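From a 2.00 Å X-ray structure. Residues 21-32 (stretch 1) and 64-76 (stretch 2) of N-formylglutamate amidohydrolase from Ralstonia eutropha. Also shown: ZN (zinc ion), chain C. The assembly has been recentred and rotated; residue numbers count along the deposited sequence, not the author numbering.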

ATOM      1  N   GLY A  21       9.841 -13.377 -17.822  1.00 17.04           N
ATOM      2  CA  GLY A  21       9.738 -13.182 -19.249  1.00 17.12           C
ATOM      3  C   GLY A  21       9.590 -11.713 -19.634  1.00 18.78           C
ATOM      4  O   GLY A  21      10.201 -10.855 -19.031  1.00 17.33           O
ATOM      5  N   GLU A  22       8.790 -11.452 -20.664  1.00 20.99           N
ATOM      6  CA  GLU A  22       8.565 -10.107 -21.192  1.00 21.25           C
ATOM      7  C   GLU A  22       8.161  -9.209 -20.048  1.00 15.42           C
ATOM      8  O   GLU A  22       7.293  -9.588 -19.259  1.00 15.89           O
ATOM      9  CB  GLU A  22       7.446 -10.146 -22.260  1.00 24.43           C
ATOM     10  CG  GLU A  22       6.660  -8.828 -22.490  1.00 24.22           C
ATOM     11  CD  GLU A  22       5.339  -9.018 -23.260  1.00 28.97           C
ATOM     12  OE1 GLU A  22       4.832 -10.175 -23.352  1.00 17.44           O
ATOM     13  OE2 GLU A  22       4.804  -7.991 -23.765  1.00 32.91           O
ATOM     14  N   ALA A  23       8.831  -8.065 -19.898  1.00 12.12           N
ATOM     15  CA  ALA A  23       8.388  -7.046 -18.946  1.00  8.18           C
ATOM     16  C   ALA A  23       7.266  -6.166 -19.554  1.00 10.60           C
ATOM     17  O   ALA A  23       7.200  -5.990 -20.783  1.00 14.31           O
ATOM     18  CB  ALA A  23       9.567  -6.208 -18.468  1.00  9.75           C
ATOM     19  N   LEU A  24       6.382  -5.634 -18.691  1.00  9.02           N
ATOM     20  CA  LEU A  24       5.347  -4.618 -19.054  1.00  7.45           C
ATOM     21  C   LEU A  24       5.428  -3.507 -18.038  1.00  7.75           C
ATOM     22  O   LEU A  24       5.881  -3.751 -16.919  1.00 10.19           O
ATOM     23  CB  LEU A  24       3.957  -5.275 -18.973  1.00 11.71           C
ATOM     24  CG  LEU A  24       3.645  -6.280 -20.094  1.00 12.48           C
ATOM     25  CD1 LEU A  24       2.347  -7.064 -19.755  1.00 14.13           C
ATOM     26  CD2 LEU A  24       3.492  -5.549 -21.431  1.00 16.30           C
ATOM     27  N   PRO A  25       4.966  -2.289 -18.368  1.00  7.85           N
ATOM     28  CA  PRO A  25       5.036  -1.207 -17.356  1.00 12.49           C
ATOM     29  C   PRO A  25       3.878  -1.225 -16.336  1.00 14.43           C
ATOM     30  O   PRO A  25       3.069  -0.284 -16.259  1.00  7.87           O
ATOM     31  CB  PRO A  25       4.909   0.050 -18.195  1.00 11.12           C
ATOM     32  CG  PRO A  25       4.056  -0.374 -19.400  1.00 12.72           C
ATOM     33  CD  PRO A  25       4.386  -1.836 -19.648  1.00 11.58           C
ATOM     34  N   LEU A  26       3.812  -2.308 -15.604  1.00 13.26           N
ATOM     35  CA  LEU A  26       2.908  -2.503 -14.488  1.00 12.56           C
ATOM     36  C   LEU A  26       3.808  -2.650 -13.288  1.00 12.37           C
ATOM     37  O   LEU A  26       4.536  -3.650 -13.134  1.00 12.23           O
ATOM     38  CB  LEU A  26       2.082  -3.753 -14.710  1.00 13.70           C
ATOM     39  CG  LEU A  26       1.211  -4.133 -13.505  1.00 17.04           C
ATOM     40  CD1 LEU A  26       0.087  -3.153 -13.370  1.00 16.50           C
ATOM     41  CD2 LEU A  26       0.734  -5.586 -13.681  1.00 13.96           C
ATOM     42  N   VAL A  27       3.781  -1.654 -12.419  1.00 11.02           N
ATOM     43  CA  VAL A  27       4.648  -1.653 -11.228  1.00 13.66           C
ATOM     44  C   VAL A  27       3.703  -1.627 -10.028  1.00 14.48           C
ATOM     45  O   VAL A  27       2.820  -0.764  -9.963  1.00 12.81           O
ATOM     46  CB  VAL A  27       5.560  -0.417 -11.204  1.00 15.08           C
ATOM     47  CG1 VAL A  27       6.393  -0.335  -9.898  1.00 13.85           C
ATOM     48  CG2 VAL A  27       6.435  -0.403 -12.428  1.00 18.45           C
ATOM     49  N   CYS A  28       3.886  -2.570  -9.097  1.00 12.03           N
ATOM     50  CA  CYS A  28       2.957  -2.755  -7.982  1.00 12.57           C
ATOM     51  C   CYS A  28       3.711  -2.710  -6.667  1.00 16.30           C
ATOM     52  O   CYS A  28       4.758  -3.337  -6.548  1.00 18.15           O
ATOM     53  CB  CYS A  28       2.185  -4.057  -8.145  1.00 12.86           C
ATOM     54  SG  CYS A  28       1.202  -4.122  -9.614  1.00 17.28           S
ATOM     55  N   ASP A  29       3.249  -1.908  -5.692  1.00 16.23           N
ATOM     56  CA  ASP A  29       3.876  -1.991  -4.393  1.00 14.30           C
ATOM     57  C   ASP A  29       2.907  -2.322  -3.239  1.00  9.54           C
ATOM     58  O   ASP A  29       1.788  -1.919  -3.266  1.00 13.56           O
ATOM     59  CB  ASP A  29       4.758  -0.814  -4.104  1.00 13.05           C
ATOM     60  CG  ASP A  29       4.024   0.374  -3.667  1.00 14.71           C
ATOM     61  OD1 ASP A  29       3.139   0.805  -4.413  1.00 17.65           O
ATOM     62  OD2 ASP A  29       4.388   0.920  -2.588  1.00 11.30           O
ATOM     63  N   SER A  30       3.414  -3.115  -2.292  1.00 14.37           N
ATOM     64  CA  SER A  30       2.713  -3.502  -1.063  1.00 12.04           C
ATOM     65  C   SER A  30       3.560  -2.869   0.083  1.00 11.63           C
ATOM     66  O   SER A  30       4.483  -3.512   0.662  1.00 10.66           O
ATOM     67  CB  SER A  30       2.596  -5.033  -0.971  1.00 11.54           C
ATOM     68  OG  SER A  30       2.019  -5.542   0.230  1.00 14.00           O
ATOM     69  N   PRO A  31       3.207  -1.637   0.478  1.00  9.91           N
ATOM     70  CA  PRO A  31       3.998  -0.938   1.528  1.00  9.86           C
ATOM     71  C   PRO A  31       3.761  -1.393   2.978  1.00 12.86           C
ATOM     72  O   PRO A  31       4.516  -1.031   3.869  1.00 15.01           O
ATOM     73  CB  PRO A  31       3.559   0.521   1.372  1.00  9.21           C
ATOM     74  CG  PRO A  31       2.188   0.424   0.807  1.00  5.11           C
ATOM     75  CD  PRO A  31       2.124  -0.792  -0.062  1.00 11.26           C
ATOM     76  N   HIS A  32       2.664  -2.102   3.206  1.00 13.20           N
ATOM     77  CA  HIS A  32       2.158  -2.369   4.517  1.00 12.42           C
ATOM     78  C   HIS A  32       2.188  -3.793   4.975  1.00 12.17           C
ATOM     79  O   HIS A  32       1.737  -4.064   6.068  1.00 13.38           O
ATOM     80  CB  HIS A  32       0.754  -1.824   4.575  1.00 14.97           C
ATOM     81  CG  HIS A  32       0.715  -0.341   4.526  1.00 15.87           C
ATOM     82  ND1 HIS A  32      -0.424   0.365   4.246  1.00 15.47           N
ATOM     83  CD2 HIS A  32       1.694   0.579   4.722  1.00 10.75           C
ATOM     84  CE1 HIS A  32      -0.154   1.660   4.277  1.00 19.00           C
ATOM     85  NE2 HIS A  32       1.122   1.819   4.577  1.00 12.82           N
ATOM     86  N   ALA A  64       0.980 -13.056  -8.582  1.00 16.15           N
ATOM     87  CA  ALA A  64       0.882 -13.122 -10.081  1.00 14.62           C
ATOM     88  C   ALA A  64       1.530 -11.997 -10.846  1.00 15.76           C
ATOM     89  O   ALA A  64       1.816 -12.136 -12.014  1.00 10.81           O
ATOM     90  CB  ALA A  64      -0.558 -13.139 -10.494  1.00 12.30           C
ATOM     91  N   VAL A  65       1.692 -10.850 -10.203  1.00 16.00           N
ATOM     92  CA  VAL A  65       2.186  -9.665 -10.847  1.00 13.80           C
ATOM     93  C   VAL A  65       3.470  -9.869 -11.711  1.00 13.27           C
ATOM     94  O   VAL A  65       3.444  -9.471 -12.879  1.00 10.26           O
ATOM     95  CB  VAL A  65       2.344  -8.500  -9.796  1.00 15.76           C
ATOM     96  CG1 VAL A  65       3.178  -7.331 -10.366  1.00 14.66           C
ATOM     97  CG2 VAL A  65       0.985  -7.993  -9.409  1.00 12.23           C
ATOM     98  N   PRO A  66       4.588 -10.433 -11.139  1.00 14.40           N
ATOM     99  CA  PRO A  66       5.795 -10.714 -11.890  1.00 13.38           C
ATOM    100  C   PRO A  66       5.608 -11.880 -12.883  1.00 12.93           C
ATOM    101  O   PRO A  66       6.272 -11.929 -13.911  1.00 12.77           O
ATOM    102  CB  PRO A  66       6.815 -11.042 -10.769  1.00 15.31           C
ATOM    103  CG  PRO A  66       6.016 -11.631  -9.756  1.00 14.87           C
ATOM    104  CD  PRO A  66       4.820 -10.775  -9.718  1.00 14.90           C
ATOM    105  N   ARG A  67       4.592 -12.709 -12.653  1.00 11.49           N
ATOM    106  CA  ARG A  67       4.291 -13.847 -13.534  1.00 11.07           C
ATOM    107  C   ARG A  67       3.650 -13.386 -14.817  1.00 11.17           C
ATOM    108  O   ARG A  67       3.617 -14.127 -15.745  1.00  9.65           O
ATOM    109  CB  ARG A  67       3.335 -14.831 -12.845  1.00 10.43           C
ATOM    110  CG  ARG A  67       3.877 -15.416 -11.503  1.00 14.03           C
ATOM    111  CD  ARG A  67       2.829 -16.318 -10.814  1.00 15.70           C
ATOM    112  NE  ARG A  67       2.741 -17.582 -11.543  1.00 23.86           N
ATOM    113  CZ  ARG A  67       1.659 -18.366 -11.624  1.00 18.34           C
ATOM    114  NH1 ARG A  67       0.559 -18.105 -10.949  1.00 22.94           N
ATOM    115  NH2 ARG A  67       1.734 -19.498 -12.296  1.00 26.50           N
ATOM    116  N   VAL A  68       3.097 -12.179 -14.837  1.00 13.14           N
ATOM    117  CA  VAL A  68       2.483 -11.647 -16.026  1.00 13.62           C
ATOM    118  C   VAL A  68       3.301 -10.477 -16.606  1.00 12.60           C
ATOM    119  O   VAL A  68       2.852  -9.847 -17.533  1.00 15.11           O
ATOM    120  CB  VAL A  68       0.994 -11.236 -15.791  1.00 15.76           C
ATOM    121  CG1 VAL A  68       0.226 -12.407 -15.225  1.00 12.72           C
ATOM    122  CG2 VAL A  68       0.891  -9.971 -14.880  1.00 10.02           C
ATOM    123  N   GLY A  69       4.512 -10.232 -16.112  1.00 11.38           N
ATOM    124  CA  GLY A  69       5.361  -9.186 -16.698  1.00 11.55           C
ATOM    125  C   GLY A  69       5.532  -7.940 -15.845  1.00 11.01           C
ATOM    126  O   GLY A  69       6.366  -7.107 -16.150  1.00 10.51           O
ATOM    127  N   GLY A  70       4.801  -7.864 -14.734  1.00 11.80           N
ATOM    128  CA  GLY A  70       4.903  -6.721 -13.805  1.00 13.70           C
ATOM    129  C   GLY A  70       6.016  -6.799 -12.791  1.00 12.43           C
ATOM    130  O   GLY A  70       6.748  -7.797 -12.679  1.00 12.07           O
ATOM    131  N   THR A  71       6.144  -5.730 -12.012  1.00 14.22           N
ATOM    132  CA  THR A  71       7.116  -5.702 -10.930  1.00 14.92           C
ATOM    133  C   THR A  71       6.358  -5.527  -9.636  1.00 12.96           C
ATOM    134  O   THR A  71       5.480  -4.689  -9.530  1.00 13.09           O
ATOM    135  CB  THR A  71       8.158  -4.567 -11.095  1.00 14.97           C
ATOM    136  OG1 THR A  71       8.937  -4.822 -12.261  1.00 16.02           O
ATOM    137  CG2 THR A  71       9.106  -4.531  -9.909  1.00 13.05           C
ATOM    138  N   LEU A  72       6.686  -6.362  -8.670  1.00 13.39           N
ATOM    139  CA  LEU A  72       6.102  -6.279  -7.352  1.00 13.69           C
ATOM    140  C   LEU A  72       7.153  -5.987  -6.292  1.00 14.25           C
ATOM    141  O   LEU A  72       8.030  -6.801  -5.986  1.00  9.08           O
ATOM    142  CB  LEU A  72       5.282  -7.527  -7.058  1.00 11.72           C
ATOM    143  CG  LEU A  72       4.604  -7.546  -5.676  1.00 15.10           C
ATOM    144  CD1 LEU A  72       3.603  -6.440  -5.421  1.00 12.10           C
ATOM    145  CD2 LEU A  72       3.925  -8.905  -5.542  1.00 14.77           C
ATOM    146  N   LEU A  73       7.018  -4.793  -5.731  1.00 11.74           N
ATOM    147  CA  LEU A  73       7.773  -4.366  -4.570  1.00 13.79           C
ATOM    148  C   LEU A  73       6.997  -4.506  -3.223  1.00 13.35           C
ATOM    149  O   LEU A  73       5.862  -4.102  -3.088  1.00 13.79           O
ATOM    150  CB  LEU A  73       8.207  -2.925  -4.764  1.00 11.54           C
ATOM    151  CG  LEU A  73       8.882  -2.180  -3.566  1.00 16.31           C
ATOM    152  CD1 LEU A  73      10.317  -2.717  -3.228  1.00 13.08           C
ATOM    153  CD2 LEU A  73       8.960  -0.706  -3.857  1.00 12.29           C
ATOM    154  N   ALA A  74       7.659  -5.069  -2.212  1.00 15.11           N
ATOM    155  CA  ALA A  74       7.022  -5.178  -0.914  1.00 16.75           C
ATOM    156  C   ALA A  74       7.962  -4.884   0.259  1.00 15.47           C
ATOM    157  O   ALA A  74       9.099  -5.375   0.288  1.00 18.49           O
ATOM    158  CB  ALA A  74       6.382  -6.551  -0.789  1.00 14.89           C
ATOM    159  N   ALA A  75       7.467  -4.106   1.231  1.00 15.41           N
ATOM    160  CA  ALA A  75       8.200  -3.807   2.480  1.00 16.66           C
ATOM    161  C   ALA A  75       8.346  -5.010   3.422  1.00 13.53           C
ATOM    162  O   ALA A  75       7.410  -5.793   3.593  1.00 15.01           O
ATOM    163  CB  ALA A  75       7.540  -2.659   3.241  1.00 13.53           C
ATOM    164  N   THR A  76       9.508  -5.171   4.039  1.00 14.85           N
ATOM    165  CA  THR A  76       9.700  -6.268   4.999  1.00 16.46           C
ATOM    166  C   THR A  76       9.580  -5.733   6.444  1.00 17.03           C
ATOM    167  O   THR A  76       9.322  -6.481   7.383  1.00 18.93           O
ATOM    168  CB  THR A  76      11.063  -7.008   4.824  1.00 17.63           C
ATOM    169  OG1 THR A  76      12.103  -6.060   4.863  1.00 17.36           O
ATOM    170  CG2 THR A  76      11.177  -7.779   3.496  1.00 12.80           C
TER
HETATM  171 ZN    ZN C 400      -2.366  -0.313   3.744  1.00 27.23          ZN

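The apolar centre of the contact gathers around Cys28, which is buried and has chi1 in the m well (-61°). Its SG lies 3.8 Å from Val65 CG1, and its CB lies 3.9 Å from Leu72 CD1; Leu72, in the t,p rotamer, shares its face of the sheet. Cysteine suits this buried position: its weakly polar SG packs on Val65, while its CB, not the sulfur, meets Leu72. Further along this face, Ser30 CB and Ala74 CB approach to 4.1 Å, two compact side chains at neighbouring positions. Val27, Thr71, Asp29 and Leu73 point to the other face, where Asp29 CB meets Leu73 CB at 4.1 Å while both carboxylate oxygens are hydrogen-bonded elsewhere in the structure.

The backbone supplies the polar tie. Strands 26-30 and 71-75 run parallel, their directions 16° apart, and hydrogen bonds alternate: Thr71 N to Leu26 O (2.9 Å), Cys28 N to Thr71 O (2.7 Å), Leu73 N to Cys28 O (2.8 Å), Ser30 N to Leu73 O (2.8 Å) and Ala75 N to Ser30 O (3.1 Å).

Before the strands, Leu24 N donates to Gly69 O (2.9 Å, 161°). Gly69 has phi/psi 108/-7, which calls for glycine, and an ideal CB would lie 2.9 Å from Glu22 O, a clash. In total, 651 Å², summed over both stretches, is buried.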